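Local coordinates for SusD homolog (PDB 3IV0), which probably binds glycans at the outer membrane as a SusD-family protein, although its own ligand and precise function are not established, at residues M280-N294 and F344-N358. Numbering follows the deposited sequence. Where two conformers were deposited one is given.
Sequences MNAKFSDNVSYSCLN and FWNIDTYGNGTITSN. With EDO (1,2-ethanediol), chain F.
Asp286 shows how one carboxylate can fasten a beta-hairpin to a neighbouring turn: it receives three hydrogen bonds from Thr356 and Ser357, where the second strand of the hairpin 348-356 runs out. Asp286 OD1 takes the backbone N of Ser357 on its syn lone pair at 2.7 Å, and Ser357 OG reaches the same oxygen from above the carboxylate plane. Asp286 OD2 offers its own syn lone pair to Thr356 OG1, also at 2.7 Å, so both oxygens are engaged and the carboxylate's rotation is fixed. Thr356 OG1 in turn accepts from Lys283 NZ (2.9 Å) and from the backbone N of Asn358, the latter closing an ST turn; the Lys283 ammonium, in a long salt bridge to Asp286 OD2, may help keep the carboxylate ionised.

Beside this polar cluster lies the Trp345 indole. Its NE1 points almost straight at Ser289 OG (2.9 Å, 163°), which sits near the ring plane, while Cys292 SG covers one face, 4.0 Å from the centroid of the five-membered ring. That sulfur stands between its own backbone N and carbonyl carbon (chi1 58°), a torsion that turns it towards both the indole and Ser357 CB. Leu293 CD2 packs against Ile355 CG2.

In the second shell, Ser289 OG donates to Ser285 O, fixing the indole's acceptor, and Glu340 holds Ser291 OG and Tyr290 N. A water links Lys283 NZ to Tyr350 OH, 2.7 Å from each.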
HETATM    1  N   MSE A 280      -2.202  14.935   8.476  0.66 15.91           N
HETATM    2  CA  MSE A 280      -1.784  15.664   7.324  0.66 18.31           C
HETATM    3  C   MSE A 280      -0.486  15.074   6.737  0.66 14.02           C
HETATM    4  O   MSE A 280      -0.383  14.857   5.524  0.66 14.74           O
HETATM    5  CB  MSE A 280      -1.584  17.114   7.726  0.66 20.87           C
HETATM    6  CG  MSE A 280      -1.235  17.958   6.599  0.66 18.50           C
HETATM    7 SE   MSE A 280      -1.424  19.844   6.963  0.50 36.71          SE
HETATM    8  CE  MSE A 280      -2.793  19.817   7.322  0.66  3.33           C
ATOM      9  N   ASN A 281       0.482  14.805   7.599  1.00 12.95           N
ATOM     10  CA  ASN A 281       1.799  14.330   7.179  1.00 12.28           C
ATOM     11  C   ASN A 281       1.761  12.881   6.662  1.00 11.75           C
ATOM     12  O   ASN A 281       2.693  12.401   6.046  1.00 11.44           O
ATOM     13  CB  ASN A 281       2.795  14.491   8.340  1.00 12.73           C
ATOM     14  CG  ASN A 281       4.244  14.381   7.943  1.00 11.95           C
ATOM     15  OD1 ASN A 281       4.705  14.835   6.854  1.00 16.72           O
ATOM     16  ND2 ASN A 281       4.997  13.821   8.834  1.00 10.59           N
ATOM     17  N   ALA A 282       0.676  12.180   6.958  1.00 12.18           N
ATOM     18  CA  ALA A 282       0.444  10.825   6.453  1.00 11.05           C
ATOM     19  C   ALA A 282      -0.080  10.767   5.026  1.00 11.34           C
ATOM     20  O   ALA A 282      -0.032   9.715   4.366  1.00 10.62           O
ATOM     21  CB  ALA A 282      -0.549  10.071   7.350  1.00 10.36           C
ATOM     22  N   LYS A 283      -0.623  11.889   4.551  1.00 10.30           N
ATOM     23  CA  LYS A 283      -1.219  11.971   3.224  1.00 11.56           C
ATOM     24  C   LYS A 283      -0.173  12.495   2.254  1.00 10.97           C
ATOM     25  O   LYS A 283       0.220  13.672   2.316  1.00 12.04           O
ATOM     26  CB  LYS A 283      -2.443  12.877   3.244  1.00 11.99           C
ATOM     27  CG  LYS A 283      -3.567  12.265   4.080  1.00 13.37           C
ATOM     28  CD  LYS A 283      -4.834  13.097   4.065  1.00 13.32           C
ATOM     29  CE  LYS A 283      -4.799  14.168   5.118  1.00 12.97           C
ATOM     30  NZ  LYS A 283      -6.166  14.789   5.320  1.00 13.94           N
ATOM     31  N   PHE A 284       0.235  11.646   1.325  1.00 11.10           N
ATOM     32  CA  PHE A 284       1.214  12.048   0.328  1.00 11.97           C
ATOM     33  C   PHE A 284       0.858  13.381  -0.301  1.00 11.22           C
ATOM     34  O   PHE A 284       1.710  14.307  -0.405  1.00 11.49           O
ATOM     35  CB  PHE A 284       1.278  10.958  -0.752  1.00 12.20           C
ATOM     36  CG  PHE A 284       2.190  11.265  -1.920  1.00 10.96           C
ATOM     37  CD1 PHE A 284       3.535  10.981  -1.835  1.00 11.87           C
ATOM     38  CD2 PHE A 284       1.699  11.811  -3.091  1.00 13.47           C
ATOM     39  CE1 PHE A 284       4.393  11.218  -2.901  1.00 12.04           C
ATOM     40  CE2 PHE A 284       2.570  12.050  -4.159  1.00 11.78           C
ATOM     41  CZ  PHE A 284       3.917  11.767  -4.028  1.00 11.94           C
ATOM     42  N   SER A 285      -0.388  13.523  -0.701  1.00 10.57           N
ATOM     43  CA  SER A 285      -0.834  14.746  -1.354  1.00 11.50           C
ATOM     44  C   SER A 285      -0.482  16.002  -0.521  1.00 13.37           C
ATOM     45  O   SER A 285      -0.060  17.036  -1.082  1.00 13.23           O
ATOM     46  CB  SER A 285      -2.331  14.668  -1.632  1.00 11.89           C
ATOM     47  OG  SER A 285      -2.746  15.752  -2.463  1.00 12.31           O
ATOM     48  N   ASP A 286      -0.679  15.940   0.799  1.00 11.40           N
ATOM     49  CA  ASP A 286      -0.432  17.095   1.663  1.00 13.24           C
ATOM     50  C   ASP A 286       1.031  17.378   1.855  1.00 15.11           C
ATOM     51  O   ASP A 286       1.391  18.436   2.373  1.00 14.95           O
ATOM     52  CB  ASP A 286      -1.178  16.978   2.990  1.00 13.60           C
ATOM     53  CG  ASP A 286      -2.672  17.251   2.849  1.00 14.29           C
ATOM     54  OD1 ASP A 286      -3.088  17.968   1.916  1.00 13.44           O
ATOM     55  OD2 ASP A 286      -3.449  16.808   3.732  1.00 16.01           O
ATOM     56  N   ASN A 287       1.889  16.445   1.435  1.00 12.83           N
ATOM     57  CA  ASN A 287       3.308  16.656   1.517  1.00 13.49           C
ATOM     58  C   ASN A 287       3.900  17.204   0.217  1.00 13.98           C
ATOM     59  O   ASN A 287       5.046  17.688   0.231  1.00 13.43           O
ATOM     60  CB  ASN A 287       4.009  15.344   1.917  1.00 11.60           C
ATOM     61  CG  ASN A 287       3.699  14.923   3.343  1.00 13.29           C
ATOM     62  OD1 ASN A 287       3.520  15.750   4.243  1.00 13.75           O
ATOM     63  ND2 ASN A 287       3.650  13.616   3.563  1.00 12.93           N
ATOM     64  N   VAL A 288       3.156  17.110  -0.886  1.00 12.39           N
ATOM     65  CA  VAL A 288       3.664  17.514  -2.198  1.00 12.59           C
ATOM     66  C   VAL A 288       2.813  18.612  -2.820  1.00 12.96           C
ATOM     67  O   VAL A 288       2.943  18.884  -4.009  1.00 14.25           O
ATOM     68  CB  VAL A 288       3.774  16.327  -3.182  1.00 13.22           C
ATOM     69  CG1 VAL A 288       4.796  15.339  -2.636  1.00 15.30           C
ATOM     70  CG2 VAL A 288       2.437  15.683  -3.390  1.00 13.60           C
ATOM     71  N   SER A 289       1.996  19.281  -2.032  1.00 13.66           N
ATOM     72  CA  SER A 289       1.128  20.368  -2.508  1.00 13.38           C
ATOM     73  C   SER A 289       1.402  21.643  -1.754  1.00 14.20           C
ATOM     74  O   SER A 289       1.810  21.604  -0.593  1.00 14.14           O
ATOM     75  CB  SER A 289      -0.347  20.001  -2.293  1.00 14.02           C
ATOM     76  OG  SER A 289      -0.694  18.824  -3.013  1.00 14.31           O
ATOM     77  N   TYR A 290       1.160  22.784  -2.401  1.00 15.35           N
ATOM     78  CA  TYR A 290       1.266  24.069  -1.708  1.00 15.58           C
ATOM     79  C   TYR A 290       0.169  25.064  -2.073  1.00 15.50           C
ATOM     80  O   TYR A 290      -0.302  25.779  -1.205  1.00 16.50           O
ATOM     81  CB  TYR A 290       2.661  24.709  -1.922  1.00 19.49           C
ATOM     82  CG  TYR A 290       2.924  25.239  -3.320  1.00 20.24           C
ATOM     83  CD1 TYR A 290       3.435  24.429  -4.321  1.00 20.58           C
ATOM     84  CD2 TYR A 290       2.660  26.571  -3.637  1.00 20.91           C
ATOM     85  CE1 TYR A 290       3.653  24.906  -5.590  1.00 25.47           C
ATOM     86  CE2 TYR A 290       2.873  27.051  -4.913  1.00 22.09           C
ATOM     87  CZ  TYR A 290       3.371  26.223  -5.880  1.00 24.57           C
ATOM     88  OH  TYR A 290       3.596  26.687  -7.158  1.00 26.73           O
ATOM     89  N   SER A 291      -0.212  25.113  -3.340  1.00 16.53           N
ATOM     90  CA  SER A 291      -1.027  26.241  -3.809  1.00 18.02           C
ATOM     91  C   SER A 291      -2.438  26.184  -3.213  1.00 20.71           C
ATOM     92  O   SER A 291      -3.057  27.211  -2.924  1.00 22.17           O
ATOM     93  CB  SER A 291      -1.059  26.290  -5.333  1.00 18.20           C
ATOM     94  OG  SER A 291      -1.676  25.151  -5.905  1.00 19.53           O
ATOM     95  N   CYS A 292      -2.946  24.981  -2.987  1.00 19.42           N
ATOM     96  CA  CYS A 292      -4.276  24.825  -2.387  1.00 20.64           C
ATOM     97  C   CYS A 292      -4.261  24.756  -0.862  1.00 20.40           C
ATOM     98  O   CYS A 292      -5.314  24.699  -0.235  1.00 22.51           O
ATOM     99  CB  CYS A 292      -4.940  23.571  -2.959  1.00 20.87           C
ATOM    100  SG  CYS A 292      -3.972  22.048  -2.670  1.00 20.95           S
ATOM    101  N   LEU A 293      -3.069  24.794  -0.259  1.00 21.21           N
ATOM    102  CA  LEU A 293      -2.903  24.705   1.195  1.00 21.22           C
ATOM    103  C   LEU A 293      -2.441  26.027   1.794  1.00 20.80           C
ATOM    104  O   LEU A 293      -2.127  26.106   2.978  1.00 20.47           O
ATOM    105  CB  LEU A 293      -1.872  23.603   1.552  1.00 18.10           C
ATOM    106  CG  LEU A 293      -2.180  22.151   1.165  1.00 17.27           C
ATOM    107  CD1 LEU A 293      -1.029  21.236   1.565  1.00 17.12           C
ATOM    108  CD2 LEU A 293      -3.511  21.705   1.798  1.00 20.68           C
ATOM    109  N   ASN A 294      -2.473  27.121   1.044  0.60 25.54           N
ATOM    110  CA  ASN A 294      -2.013  28.404   1.607  0.60 27.12           C
ATOM    111  C   ASN A 294      -0.561  28.329   2.129  0.60 25.98           C
ATOM    112  O   ASN A 294      -0.290  28.852   3.215  0.60 27.81           O
ATOM    113  CB  ASN A 294      -2.907  28.867   2.773  0.60 26.85           C
ATOM    114  CG  ASN A 294      -4.384  28.914   2.420  0.60 31.98           C
ATOM    115  OD1 ASN A 294      -5.220  28.379   3.154  0.60 42.92           O
ATOM    116  ND2 ASN A 294      -4.716  29.563   1.316  0.60 19.06           N
ATOM    117  N   PHE A 344      -3.812  13.881  -6.590  1.00 12.00           N
ATOM    118  CA  PHE A 344      -4.794  13.451  -5.596  1.00 12.33           C
ATOM    119  C   PHE A 344      -5.769  14.533  -5.166  1.00 11.91           C
ATOM    120  O   PHE A 344      -6.492  14.361  -4.191  1.00 13.25           O
ATOM    121  CB  PHE A 344      -4.051  12.939  -4.365  1.00 11.35           C
ATOM    122  CG  PHE A 344      -3.165  11.749  -4.645  1.00 10.65           C
ATOM    123  CD1 PHE A 344      -3.679  10.482  -4.613  1.00 12.48           C
ATOM    124  CD2 PHE A 344      -1.833  11.910  -4.941  1.00 11.32           C
ATOM    125  CE1 PHE A 344      -2.879   9.395  -4.926  1.00 11.55           C
ATOM    126  CE2 PHE A 344      -1.013  10.846  -5.227  1.00 11.84           C
ATOM    127  CZ  PHE A 344      -1.531   9.577  -5.223  1.00 11.74           C
ATOM    128  N   TRP A 345      -5.727  15.712  -5.790  1.00 13.46           N
ATOM    129  CA  TRP A 345      -6.504  16.823  -5.237  1.00 13.12           C
ATOM    130  C   TRP A 345      -7.995  16.540  -5.151  1.00 12.92           C
ATOM    131  O   TRP A 345      -8.667  16.275  -6.130  1.00 14.60           O
ATOM    132  CB  TRP A 345      -6.233  18.123  -5.984  1.00 13.29           C
ATOM    133  CG  TRP A 345      -4.886  18.684  -5.719  1.00 13.95           C
ATOM    134  CD1 TRP A 345      -3.944  18.202  -4.874  1.00 13.65           C
ATOM    135  CD2 TRP A 345      -4.357  19.881  -6.281  1.00 14.50           C
ATOM    136  NE1 TRP A 345      -2.834  18.997  -4.898  1.00 14.06           N
ATOM    137  CE2 TRP A 345      -3.065  20.050  -5.749  1.00 14.13           C
ATOM    138  CE3 TRP A 345      -4.855  20.823  -7.176  1.00 17.51           C
ATOM    139  CZ2 TRP A 345      -2.238  21.131  -6.109  1.00 16.68           C
ATOM    140  CZ3 TRP A 345      -4.039  21.902  -7.529  1.00 19.48           C
ATOM    141  CH2 TRP A 345      -2.761  22.049  -6.992  1.00 18.93           C
ATOM    142  N   ASN A 346      -8.457  16.608  -3.919  1.00 12.74           N
ATOM    143  CA  ASN A 346      -9.852  16.597  -3.505  1.00 13.27           C
ATOM    144  C   ASN A 346      -9.842  17.442  -2.243  1.00 12.86           C
ATOM    145  O   ASN A 346      -9.721  16.969  -1.113  1.00 13.21           O
ATOM    146  CB  ASN A 346     -10.330  15.188  -3.221  1.00 13.51           C
ATOM    147  CG  ASN A 346     -10.887  14.517  -4.460  1.00 14.50           C
ATOM    148  OD1 ASN A 346     -11.823  15.048  -5.082  1.00 18.71           O
ATOM    149  ND2 ASN A 346     -10.286  13.393  -4.865  1.00 15.06           N
ATOM    150  N   ILE A 347      -9.942  18.742  -2.453  1.00 14.93           N
ATOM    151  CA  ILE A 347      -9.621  19.696  -1.419  1.00 15.41           C
ATOM    152  C   ILE A 347     -10.825  19.931  -0.498  1.00 17.56           C
ATOM    153  O   ILE A 347     -11.954  19.984  -0.978  1.00 19.28           O
ATOM    154  CB  ILE A 347      -9.188  21.017  -2.084  1.00 17.45           C
ATOM    155  CG1 ILE A 347      -7.896  20.823  -2.901  1.00 18.96           C
ATOM    156  CG2 ILE A 347      -8.985  22.083  -1.031  1.00 20.16           C
ATOM    157  CD1 ILE A 347      -7.769  21.801  -4.088  1.00 21.12           C
ATOM    158  N   ASP A 348     -10.586  20.034   0.806  1.00 15.52           N
ATOM    159  CA  ASP A 348     -11.677  20.298   1.733  1.00 17.75           C
ATOM    160  C   ASP A 348     -11.109  20.892   2.996  1.00 18.69           C
ATOM    161  O   ASP A 348      -9.906  20.900   3.223  1.00 17.14           O
ATOM    162  CB  ASP A 348     -12.433  18.999   2.012  1.00 18.73           C
ATOM    163  CG  ASP A 348     -13.832  19.215   2.553  1.00 28.92           C
ATOM    164  OD1 ASP A 348     -14.237  20.384   2.754  1.00 31.76           O
ATOM    165  OD2 ASP A 348     -14.515  18.192   2.782  1.00 36.67           O
ATOM    166  N   THR A 349     -11.997  21.457   3.808  1.00 19.71           N
ATOM    167  CA  THR A 349     -11.600  22.031   5.077  1.00 22.10           C
ATOM    168  C   THR A 349     -12.258  21.302   6.234  1.00 24.40           C
ATOM    169  O   THR A 349     -13.322  20.705   6.075  1.00 27.08           O
ATOM    170  CB  THR A 349     -11.988  23.500   5.129  1.00 23.17           C
ATOM    171  OG1 THR A 349     -13.406  23.598   4.995  1.00 31.59           O
ATOM    172  CG2 THR A 349     -11.321  24.250   3.998  1.00 23.34           C
ATOM    173  N   TYR A 350     -11.615  21.321   7.390  1.00 24.37           N
ATOM    174  CA  TYR A 350     -12.224  20.765   8.592  1.00 28.27           C
ATOM    175  C   TYR A 350     -11.767  21.530   9.831  1.00 30.80           C
ATOM    176  O   TYR A 350     -10.898  22.405   9.750  1.00 29.56           O
ATOM    177  CB  TYR A 350     -11.892  19.280   8.717  1.00 27.71           C
ATOM    178  CG  TYR A 350     -10.422  18.967   8.803  1.00 28.16           C
ATOM    179  CD1 TYR A 350      -9.666  18.745   7.651  1.00 22.52           C
ATOM    180  CD2 TYR A 350      -9.785  18.912  10.027  1.00 30.84           C
ATOM    181  CE1 TYR A 350      -8.317  18.457   7.735  1.00 28.12           C
ATOM    182  CE2 TYR A 350      -8.454  18.636  10.124  1.00 28.50           C
ATOM    183  CZ  TYR A 350      -7.716  18.400   8.981  1.00 26.69           C
ATOM    184  OH  TYR A 350      -6.380  18.115   9.110  1.00 28.53           O
ATOM    185  N   GLY A 351     -12.362  21.199  10.976  1.00 33.46           N
ATOM    186  CA  GLY A 351     -12.018  21.850  12.233  1.00 36.31           C
ATOM    187  C   GLY A 351     -12.128  23.345  12.111  1.00 37.47           C
ATOM    188  O   GLY A 351     -13.109  23.853  11.568  1.00 40.09           O
ATOM    189  N   ASN A 352     -11.120  24.063  12.599  1.00 39.57           N
ATOM    190  CA  ASN A 352     -11.105  25.510  12.431  1.00 41.55           C
ATOM    191  C   ASN A 352     -10.268  25.911  11.236  1.00 39.84           C
ATOM    192  O   ASN A 352      -9.127  26.355  11.375  1.00 41.94           O
ATOM    193  CB  ASN A 352     -10.613  26.234  13.689  1.00 42.62           C
ATOM    194  CG  ASN A 352     -11.045  27.700  13.719  1.00 48.81           C
ATOM    195  OD1 ASN A 352     -10.762  28.468  12.793  1.00 52.71           O
ATOM    196  ND2 ASN A 352     -11.745  28.089  14.783  1.00 54.49           N
ATOM    197  N   GLY A 353     -10.837  25.723  10.053  1.00 36.50           N
ATOM    198  CA  GLY A 353     -10.263  26.278   8.845  1.00 33.50           C
ATOM    199  C   GLY A 353      -9.110  25.480   8.271  1.00 28.71           C
ATOM    200  O   GLY A 353      -8.516  25.907   7.298  1.00 29.95           O
ATOM    201  N   THR A 354      -8.794  24.327   8.853  1.00 28.14           N
ATOM    202  CA  THR A 354      -7.671  23.533   8.360  1.00 26.10           C
ATOM    203  C   THR A 354      -7.986  22.940   6.999  1.00 23.18           C
ATOM    204  O   THR A 354      -9.007  22.275   6.808  1.00 23.54           O
ATOM    205  CB  THR A 354      -7.342  22.379   9.294  1.00 24.66           C
ATOM    206  OG1 THR A 354      -7.168  22.871  10.627  1.00 32.27           O
ATOM    207  CG2 THR A 354      -6.082  21.665   8.837  1.00 26.98           C
ATOM    208  N   ILE A 355      -7.079  23.153   6.066  1.00 21.58           N
ATOM    209  CA  ILE A 355      -7.259  22.678   4.710  1.00 18.69           C
ATOM    210  C   ILE A 355      -6.477  21.381   4.479  1.00 17.90           C
ATOM    211  O   ILE A 355      -5.331  21.278   4.879  1.00 19.23           O
ATOM    212  CB  ILE A 355      -6.778  23.727   3.678  1.00 18.92           C
ATOM    213  CG1 ILE A 355      -7.455  25.082   3.913  1.00 23.99           C
ATOM    214  CG2 ILE A 355      -7.061  23.259   2.261  1.00 21.55           C
ATOM    215  CD1 ILE A 355      -6.859  26.162   3.039  1.00 26.56           C
ATOM    216  N   THR A 356      -7.121  20.416   3.820  1.00 14.05           N
ATOM    217  CA  THR A 356      -6.374  19.292   3.257  1.00 13.54           C
ATOM    218  C   THR A 356      -6.553  19.283   1.758  1.00 14.70           C
ATOM    219  O   THR A 356      -7.620  19.596   1.222  1.00 14.27           O
ATOM    220  CB  THR A 356      -6.822  17.925   3.845  1.00 14.87           C
ATOM    221  OG1 THR A 356      -6.070  16.855   3.247  1.00 13.61           O
ATOM    222  CG2 THR A 356      -8.269  17.666   3.609  1.00 16.84           C
ATOM    223  N   SER A 357      -5.503  18.854   1.085  1.00 12.86           N
ATOM    224  CA  SER A 357      -5.578  18.690  -0.354  1.00 12.75           C
ATOM    225  C   SER A 357      -6.188  17.374  -0.780  1.00 12.53           C
ATOM    226  O   SER A 357      -6.442  17.175  -1.964  1.00 13.68           O
ATOM    227  CB  SER A 357      -4.200  18.844  -1.005  1.00 13.39           C
ATOM    228  OG  SER A 357      -3.358  17.722  -0.695  1.00 14.12           O
ATOM    229  N   ASN A 358      -6.386  16.460   0.177  1.00 12.64           N
ATOM    230  CA  ASN A 358      -6.930  15.163  -0.148  1.00 12.31           C
ATOM    231  C   ASN A 358      -7.836  14.625   0.960  1.00 12.49           C
ATOM    232  O   ASN A 358      -7.372  13.978   1.897  1.00 12.63           O
ATOM    233  CB  ASN A 358      -5.817  14.170  -0.498  1.00 12.05           C
ATOM    234  CG  ASN A 358      -6.378  12.847  -1.002  1.00 12.18           C
ATOM    235  OD1 ASN A 358      -7.596  12.706  -1.120  1.00 12.33           O
ATOM    236  ND2 ASN A 358      -5.508  11.905  -1.349  1.00 12.34           N
TER
HETATM  237  C1  EDO F   5       1.060  18.856   5.237  1.00 29.46           C
HETATM  238  O1  EDO F   5       1.253  20.148   4.725  1.00 32.44           O
HETATM  239  C2  EDO F   5       2.270  18.101   5.781  1.00 29.16           C
HETATM  240  O2  EDO F   5       3.485  18.536   5.198  1.00 31.40           O
HETATM  241  O   HOH W   1      -5.536  16.028   7.623  1.00 25.95           O
HETATM  242  O   HOH W   2      -1.777  15.459  -5.136  1.00 12.75           O
HETATM  243  O   HOH W   3      -2.556  11.520  -0.772  1.00 13.40           O